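Local coordinates for meso-diaminopimelate dehydrogenase (Clostridium tetani, PDB 3WGQ), which catalyses the reversible NADP+-dependent oxidative deamination of meso-2,6-diaminopimelate, releasing ammonia and L-2-amino-6-oxopimelate, at the interface of chains A and B. Residues are numbered along the deposited sequence; one frame, centred on the assembly and turned at random. Chains: chain A/B, Meso-diaminopimelate dehydrogenase.

Contact 1: the interface of chains A and B. Residues chain A 259-260, 262-265; chain B 273-275, 278-279.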
# COMPACT_ATOMS: atom_id res chain seq x y z
N THR A 259 -5.41 15.49 -10.51
CA THR A 259 -4.12 15.79 -11.11
C THR A 259 -4.34 17.12 -11.83
O THR A 259 -5.48 17.53 -12.02
CB THR A 259 -3.70 14.69 -12.12
OG1 THR A 259 -4.86 14.23 -12.84
CG2 THR A 259 -3.07 13.51 -11.39
N GLN A 260 -3.26 17.81 -12.20
CA GLN A 260 -3.41 19.09 -12.91
C GLN A 260 -4.49 18.96 -13.97
O GLN A 260 -4.40 18.11 -14.86
CB GLN A 260 -2.10 19.50 -13.58
CG GLN A 260 -1.19 20.40 -12.76
CD GLN A 260 -1.83 21.75 -12.44
OE1 GLN A 260 -2.67 21.86 -11.55
NE2 GLN A 260 -1.43 22.78 -13.18
N GLY A 262 -8.00 18.66 -13.22
CA GLY A 262 -9.29 18.22 -12.71
C GLY A 262 -9.64 16.74 -12.83
O GLY A 262 -10.72 16.34 -12.41
N ALA A 263 -8.75 15.93 -13.40
CA ALA A 263 -9.03 14.50 -13.53
C ALA A 263 -9.11 13.82 -12.16
O ALA A 263 -8.18 13.91 -11.36
CB ALA A 263 -7.96 13.83 -14.38
N LYS A 264 -10.23 13.14 -11.91
CA LYS A 264 -10.47 12.44 -10.64
C LYS A 264 -9.65 11.16 -10.53
O LYS A 264 -9.80 10.24 -11.33
CB LYS A 264 -11.96 12.06 -10.52
CG LYS A 264 -12.86 13.15 -9.96
CD LYS A 264 -12.83 14.41 -10.82
CE LYS A 264 -13.78 15.47 -10.27
NZ LYS A 264 -13.74 16.72 -11.07
N GLN A 265 -8.80 11.09 -9.50
CA GLN A 265 -7.94 9.92 -9.28
C GLN A 265 -8.19 9.39 -7.87
O GLN A 265 -8.03 10.13 -6.90
CB GLN A 265 -6.47 10.32 -9.43
CG GLN A 265 -6.16 11.20 -10.63
CD GLN A 265 -6.11 10.43 -11.94
OE1 GLN A 265 -6.90 9.51 -12.17
NE2 GLN A 265 -5.19 10.82 -12.81
N LEU B 273 -8.78 5.47 -11.86
CA LEU B 273 -8.17 6.61 -12.53
C LEU B 273 -8.94 7.18 -13.71
O LEU B 273 -9.13 6.50 -14.73
CB LEU B 273 -6.75 6.22 -12.99
CG LEU B 273 -5.99 5.31 -12.00
CD1 LEU B 273 -4.63 4.91 -12.59
CD2 LEU B 273 -5.81 6.03 -10.66
N GLU B 274 -9.39 8.42 -13.57
CA GLU B 274 -10.12 9.08 -14.65
C GLU B 274 -9.13 9.31 -15.79
O GLU B 274 -9.50 9.26 -16.96
CB GLU B 274 -10.69 10.42 -14.17
CG GLU B 274 -11.86 10.91 -15.03
CD GLU B 274 -12.29 12.32 -14.72
OE1 GLU B 274 -12.43 12.67 -13.53
OE2 GLU B 274 -12.50 13.10 -15.68
N SER B 275 -7.88 9.55 -15.43
CA SER B 275 -6.82 9.78 -16.41
C SER B 275 -5.63 8.90 -16.05
O SER B 275 -4.80 9.26 -15.21
CB SER B 275 -6.40 11.25 -16.41
OG SER B 275 -5.31 11.45 -17.28
N GLU B 278 -2.05 10.62 -16.64
CA GLU B 278 -1.67 11.63 -15.66
C GLU B 278 -1.32 11.01 -14.30
O GLU B 278 -0.48 11.54 -13.56
CB GLU B 278 -2.81 12.64 -15.50
CG GLU B 278 -2.91 13.63 -16.65
CD GLU B 278 -4.11 14.54 -16.53
OE1 GLU B 278 -4.41 14.98 -15.40
OE2 GLU B 278 -4.75 14.83 -17.56
N PHE B 279 -1.97 9.90 -13.98
CA PHE B 279 -1.68 9.24 -12.71
C PHE B 279 -0.29 8.63 -12.79
O PHE B 279 0.51 8.77 -11.87
CB PHE B 279 -2.70 8.13 -12.42
CG PHE B 279 -2.50 7.48 -11.08
CD1 PHE B 279 -2.86 8.15 -9.91
CD2 PHE B 279 -1.92 6.22 -10.98
CE1 PHE B 279 -2.64 7.57 -8.66
CE2 PHE B 279 -1.70 5.64 -9.73
CZ PHE B 279 -2.06 6.31 -8.57

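Contact 2: the interface of chains A and B. Residues chain A 96, 99-100, 120, 124-125, 129, 132, 304, 306; chain B 322-323, 325-326.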
# COMPACT_ATOMS: atom_id res chain seq x y z
N HIS A 96 -0.99 6.96 18.77
CA HIS A 96 -0.53 7.90 17.75
C HIS A 96 0.03 9.19 18.35
O HIS A 96 1.12 9.62 17.98
CB HIS A 96 -1.68 8.22 16.79
CG HIS A 96 -2.07 7.07 15.92
ND1 HIS A 96 -1.29 6.62 14.87
CD2 HIS A 96 -3.16 6.26 15.95
CE1 HIS A 96 -1.87 5.58 14.30
NE2 HIS A 96 -3.01 5.34 14.93
N ILE A 99 3.58 8.65 19.77
CA ILE A 99 4.59 7.97 18.96
C ILE A 99 5.91 8.74 18.94
O ILE A 99 6.98 8.14 19.05
CB ILE A 99 4.10 7.78 17.50
CG1 ILE A 99 3.18 6.56 17.42
CG2 ILE A 99 5.30 7.62 16.56
CD1 ILE A 99 2.55 6.35 16.05
N PRO A 100 5.86 10.07 18.78
CA PRO A 100 7.09 10.86 18.75
C PRO A 100 7.99 10.64 19.98
O PRO A 100 9.21 10.54 19.85
CB PRO A 100 6.58 12.29 18.65
CG PRO A 100 5.35 12.13 17.82
CD PRO A 100 4.69 10.91 18.46
N SER A 120 5.85 0.90 16.44
CA SER A 120 4.53 1.10 15.87
C SER A 120 4.18 0.45 14.53
O SER A 120 3.65 1.12 13.63
CB SER A 120 4.26 2.60 15.79
OG SER A 120 4.48 3.21 17.05
N ASP A 124 -2.50 -0.29 11.94
CA ASP A 124 -2.64 1.16 12.15
C ASP A 124 -2.37 1.44 13.62
O ASP A 124 -3.19 1.15 14.48
CB ASP A 124 -4.03 1.70 11.76
CG ASP A 124 -4.03 3.22 11.59
OD1 ASP A 124 -3.00 3.86 11.86
OD2 ASP A 124 -5.06 3.79 11.19
N PRO A 125 -1.18 1.98 13.92
CA PRO A 125 -0.12 2.33 12.96
C PRO A 125 0.45 1.13 12.19
O PRO A 125 0.35 -0.01 12.63
CB PRO A 125 0.94 2.97 13.85
CG PRO A 125 0.85 2.14 15.09
CD PRO A 125 -0.66 2.05 15.30
N SER A 129 -0.62 3.51 7.86
CA SER A 129 0.30 4.66 7.87
C SER A 129 1.03 4.74 6.53
O SER A 129 1.18 5.81 5.96
CB SER A 129 1.33 4.49 8.99
OG SER A 129 0.72 4.09 10.20
N ARG A 132 -1.32 6.08 3.85
CA ARG A 132 -1.66 7.50 3.95
C ARG A 132 -0.49 8.25 3.31
O ARG A 132 -0.69 9.20 2.56
CB ARG A 132 -1.78 7.94 5.41
CG ARG A 132 -3.00 7.42 6.12
CD ARG A 132 -3.04 7.94 7.55
NE ARG A 132 -3.93 7.10 8.33
CZ ARG A 132 -3.53 6.30 9.31
NH1 ARG A 132 -2.26 6.21 9.64
NH2 ARG A 132 -4.43 5.55 9.92
N THR A 304 10.59 3.10 11.64
CA THR A 304 9.16 2.89 11.54
C THR A 304 8.97 2.25 10.17
O THR A 304 9.91 2.18 9.38
CB THR A 304 8.34 4.20 11.58
OG1 THR A 304 8.54 4.93 10.37
CG2 THR A 304 8.76 5.05 12.78
N LEU A 306 7.75 3.41 7.66
CA LEU A 306 8.03 4.35 6.59
C LEU A 306 9.47 4.31 6.10
O LEU A 306 9.76 4.74 4.98
CB LEU A 306 7.69 5.77 7.05
CG LEU A 306 6.35 5.95 7.78
CD1 LEU A 306 6.21 7.40 8.18
CD2 LEU A 306 5.18 5.52 6.89
N ARG B 322 6.17 11.07 11.09
CA ARG B 322 5.87 10.29 12.29
C ARG B 322 4.84 10.99 13.17
O ARG B 322 4.10 10.34 13.90
CB ARG B 322 7.14 10.02 13.09
CG ARG B 322 8.13 9.07 12.40
CD ARG B 322 9.20 8.58 13.36
NE ARG B 322 10.13 9.64 13.76
CZ ARG B 322 11.22 9.98 13.08
NH1 ARG B 322 11.99 10.96 13.53
NH2 ARG B 322 11.56 9.33 11.97
N LYS B 323 4.79 12.32 13.10
CA LYS B 323 3.83 13.06 13.92
C LYS B 323 2.47 13.17 13.25
O LYS B 323 1.43 13.09 13.91
CB LYS B 323 4.37 14.47 14.22
CG LYS B 323 3.39 15.33 15.02
CD LYS B 323 4.02 16.62 15.51
CE LYS B 323 4.33 17.58 14.37
NZ LYS B 323 4.88 18.87 14.89
N LEU B 325 1.34 11.33 10.01
CA LEU B 325 0.79 10.14 9.37
C LEU B 325 0.90 8.77 10.01
O LEU B 325 0.08 7.90 9.73
CB LEU B 325 1.39 10.00 7.97
CG LEU B 325 1.16 11.10 6.94
CD1 LEU B 325 1.75 10.65 5.61
CD2 LEU B 325 -0.34 11.35 6.79
N LEU B 326 1.91 8.56 10.84
CA LEU B 326 2.10 7.24 11.44
C LEU B 326 0.97 6.87 12.39
O LEU B 326 0.29 5.85 12.11
CB LEU B 326 3.45 7.18 12.16
CG LEU B 326 3.92 5.78 12.55
CD1 LEU B 326 3.95 4.87 11.31
CD2 LEU B 326 5.31 5.87 13.18
OXT LEU B 326 0.76 7.59 13.39
O HOH W 1 10.20 7.14 10.56
O HOH W 2 1.80 12.04 16.56

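Contact 3: the interface of chains A and B. Residues chain A 309-311, 313-314, 321, 325; chain B 130, 133-134, 137, 306-307.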
# COMPACT_ATOMS: atom_id res chain seq x y z
N PRO A 309 12.05 -0.63 3.05
CA PRO A 309 11.67 -1.01 1.68
C PRO A 309 10.88 -2.31 1.77
O PRO A 309 11.19 -3.17 2.59
CB PRO A 309 13.02 -1.21 0.99
CG PRO A 309 13.95 -0.31 1.77
CD PRO A 309 13.52 -0.59 3.18
N PHE A 310 9.84 -2.46 0.94
CA PHE A 310 9.02 -3.66 0.98
C PHE A 310 9.78 -4.95 0.72
O PHE A 310 9.39 -6.01 1.20
CB PHE A 310 7.84 -3.55 0.01
CG PHE A 310 6.68 -2.75 0.55
CD1 PHE A 310 6.80 -2.01 1.72
CD2 PHE A 310 5.48 -2.70 -0.15
CE1 PHE A 310 5.75 -1.23 2.19
CE2 PHE A 310 4.42 -1.92 0.31
CZ PHE A 310 4.56 -1.19 1.48
N SER A 311 10.87 -4.87 -0.04
CA SER A 311 11.66 -6.07 -0.34
C SER A 311 12.22 -6.70 0.94
O SER A 311 12.47 -7.90 0.99
CB SER A 311 12.83 -5.73 -1.27
OG SER A 311 13.69 -4.77 -0.67
N LEU A 313 10.72 -7.30 3.60
CA LEU A 313 9.71 -8.15 4.22
C LEU A 313 9.68 -9.57 3.66
O LEU A 313 9.10 -10.47 4.26
CB LEU A 313 8.33 -7.53 4.04
CG LEU A 313 8.11 -6.12 4.60
CD1 LEU A 313 6.72 -5.63 4.20
CD2 LEU A 313 8.26 -6.15 6.10
N SER A 314 10.31 -9.78 2.51
CA SER A 314 10.27 -11.10 1.89
C SER A 314 11.55 -11.92 2.00
O SER A 314 12.65 -11.37 1.95
CB SER A 314 9.89 -10.97 0.42
OG SER A 314 9.99 -12.23 -0.24
N LEU A 321 11.95 -11.61 -6.76
CA LEU A 321 10.87 -10.64 -6.65
C LEU A 321 10.65 -9.89 -7.97
O LEU A 321 9.51 -9.73 -8.41
CB LEU A 321 11.16 -9.64 -5.52
CG LEU A 321 11.31 -10.19 -4.09
CD1 LEU A 321 11.53 -9.03 -3.13
CD2 LEU A 321 10.08 -10.97 -3.68
N LEU A 325 7.03 -10.68 -9.10
CA LEU A 325 6.05 -9.66 -8.74
C LEU A 325 6.11 -8.29 -9.38
O LEU A 325 5.14 -7.53 -9.30
CB LEU A 325 6.07 -9.45 -7.23
CG LEU A 325 5.85 -10.66 -6.32
CD1 LEU A 325 5.99 -10.22 -4.88
CD2 LEU A 325 4.47 -11.25 -6.58
N LEU B 130 4.22 -3.34 -5.64
CA LEU B 130 4.44 -3.17 -4.21
C LEU B 130 3.36 -3.88 -3.41
O LEU B 130 3.66 -4.53 -2.41
CB LEU B 130 4.43 -1.70 -3.83
CG LEU B 130 5.68 -0.90 -4.21
CD1 LEU B 130 5.35 0.58 -4.24
CD2 LEU B 130 6.79 -1.23 -3.19
N LEU B 133 3.72 -7.67 -3.43
CA LEU B 133 4.79 -8.02 -2.50
C LEU B 133 4.32 -7.93 -1.05
O LEU B 133 4.53 -8.85 -0.26
CB LEU B 133 6.00 -7.11 -2.72
CG LEU B 133 7.19 -7.36 -1.78
CD1 LEU B 133 7.59 -8.82 -1.80
CD2 LEU B 133 8.37 -6.48 -2.20
N LEU B 134 3.70 -6.81 -0.69
CA LEU B 134 3.21 -6.63 0.68
C LEU B 134 2.25 -7.74 1.06
O LEU B 134 2.34 -8.31 2.15
CB LEU B 134 2.52 -5.26 0.82
CG LEU B 134 2.08 -4.84 2.23
CD1 LEU B 134 3.31 -4.68 3.12
CD2 LEU B 134 1.29 -3.53 2.16
N SER B 137 3.93 -11.08 1.63
CA SER B 137 4.88 -10.98 2.74
C SER B 137 4.15 -11.01 4.08
O SER B 137 4.56 -11.70 5.01
CB SER B 137 5.68 -9.68 2.63
OG SER B 137 6.58 -9.74 1.55
N LEU B 306 10.45 -1.63 -5.31
CA LEU B 306 10.57 -2.57 -4.20
C LEU B 306 11.75 -2.26 -3.28
O LEU B 306 11.79 -2.72 -2.15
CB LEU B 306 10.71 -4.00 -4.71
CG LEU B 306 9.75 -4.51 -5.80
CD1 LEU B 306 10.09 -5.96 -6.13
CD2 LEU B 306 8.32 -4.40 -5.33
N ASP B 307 12.71 -1.48 -3.77
CA ASP B 307 13.90 -1.13 -2.98
C ASP B 307 13.78 0.21 -2.27
O ASP B 307 14.63 0.55 -1.45
CB ASP B 307 15.14 -1.03 -3.89
CG ASP B 307 15.37 -2.27 -4.74
OD1 ASP B 307 15.42 -3.38 -4.19
OD2 ASP B 307 15.51 -2.12 -5.97
O HOH W 3 16.00 -3.38 -1.40

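Contact 1: the interface of chains A and B
Two backbone hydrogen-bonding groups of A:Lys264 are both taken up by B:Glu274. The main-chain N of A:Lys264 gives its hydrogen to the carboxylate OE1 of B:Glu274 at 2.8 Å, from above the carboxylate plane. In return, B:Glu274 N donates to A:Lys264 O at 2.9 Å, nearly along the C=O axis. The two side chains run alongside each other in the same direction. Beside this pair, the A:Gln265 side-chain amide turns its NE2 to B:Ser275 O at 2.9 Å. That bond is almost straight (170° at the hydrogen) and lies in the amide plane. On the other flank, the hydroxyl OG1 of A:Thr259 donates to the carboxylate OE1 of B:Glu278 at 2.7 Å. A:Gln260 O lies 3.2 Å from B:Glu278 OE1, two acceptors that would repel each other, which might favour a proton on the carboxylate. The methyl of A:Ala263 fills in against B:Ser275 CB at 3.6 Å. Further out, a bend at chi2 (-78°) folds the glutamine back, and weak bonds tie its NE2 to A:Thr259 OG1 and B:Glu278 N to B:Ser275 OG. In the fold, strands 263-273 of the two chains meet antiparallel here, A:Gln265 bridging to B:Leu273, and the first turn of helix 276-297 of chain B, which carries B:Glu278, completes the contact.

Contact 2: the interface of chains A and B
B:Leu326 O, in the C-terminal carboxylate of this diaminopimelate dehydrogenase, is the best-held polar atom: the hydroxyl OG of A:Ser129 donates to it at 2.6 Å, in the carboxylate plane and on a lone pair. A:His96 ND1 donates to the other oxygen, B:Leu326 OXT, at 2.7 Å, with the acceptor in the imidazole plane, so the carboxylate meets the ring edge-on and has a bond on each oxygen. The C-terminal tail of one subunit thus docks between helix 123-138 and the start of helix 99-113 of the other. One residue back, the guanidinium NH1 of A:Arg132 donates to B:Leu325 O at 2.9 Å, nearly along the C=O axis. The A:Asp124 carboxylate lies in plane at the guanidinium edge, with a weak bond from NH1 to OD1, and may help to orient it. The guanidinium may ease the charge of the nearby terminal carboxylate, though A:Asp124 would offset part of it. The B:Leu326 side chain, CG anti to its backbone N (chi1 -166°), splits its branches: CD1 packs on A:Ser129 CB at 3.5 Å, CD2 on the A:Thr304 methyl CG2 at 3.6 Å, while the A:Ile99 side chain crosses it at about a right angle, its CD1 touching CG. Water 1 joins A:Thr304 OG1 to B:Arg322 NH2, and water 2 joins A:His96 O to B:Lys323 O.

Contact 3: the interface of chains A and B
Helix 123-138 of chain B presents a leucine-rich flank to the 3-10 turn 310-313 of chain A, with the end of the chain A tail closing over it. The A:Phe310 side chain comes down on this flank. Its ring carbon CD2 lies 3.6 Å from B:Leu130 CD2, the two side chains crossing at about a right angle. B:Leu134 approaches obliquely, and its CD1 sits over one face of the ring, offset toward the rim. The same CD1 meets A:Leu313 CD1 at 3.7 Å, these two leucines lying side by side and pointing the same way. Between the turn and the tail stands B:Leu133, CG anti to its backbone N (chi1 179°), which forks. Its CD2 packs against A:Phe310 CB at 3.7 Å, and its CD1 against A:Leu321 CD2 at 3.8 Å. A:Leu325 CD1 presses on the helix backbone itself, tight at 3.5 Å from B:Leu133 CA. B:Ser137 turns its OG back to B:Leu133 O at 2.9 Å, above that carbonyl's plane, which satisfies the hydroxyl within its own helix, while its CB packs on A:Leu313 CB. The polar contacts across the seam gather at B:Leu306 and B:Asp307: A:Ser311 N donates to B:Leu306 O at 3.1 Å, its hydroxyl adding a weak bond to the same oxygen. Water 3 links that hydroxyl to B:Asp307 OD1. The contact supplies the dimer with a largely apolar seam, probably favoured by burial of leucine and phenylalanine surface.

Contact 2 and contact 3 lie about 20 Å apart between the centres of their C-alpha atoms and use the same pieces with the chains exchanged. Helix 123-138, residue 306 and the tail with residue 325 appear in both, so each helix packs against both the partner's tail and its 3-10 turn, with neighbouring residues serving the two contacts. Contact 1 sits about 28 Å from contact 2 and 27 Å from contact 3, and draws instead on strand 263-273 and the start of helix 276-297. With their two-fold twins, these patches join sheet pairing to reciprocal tail exchange, in keeping with a homodimer.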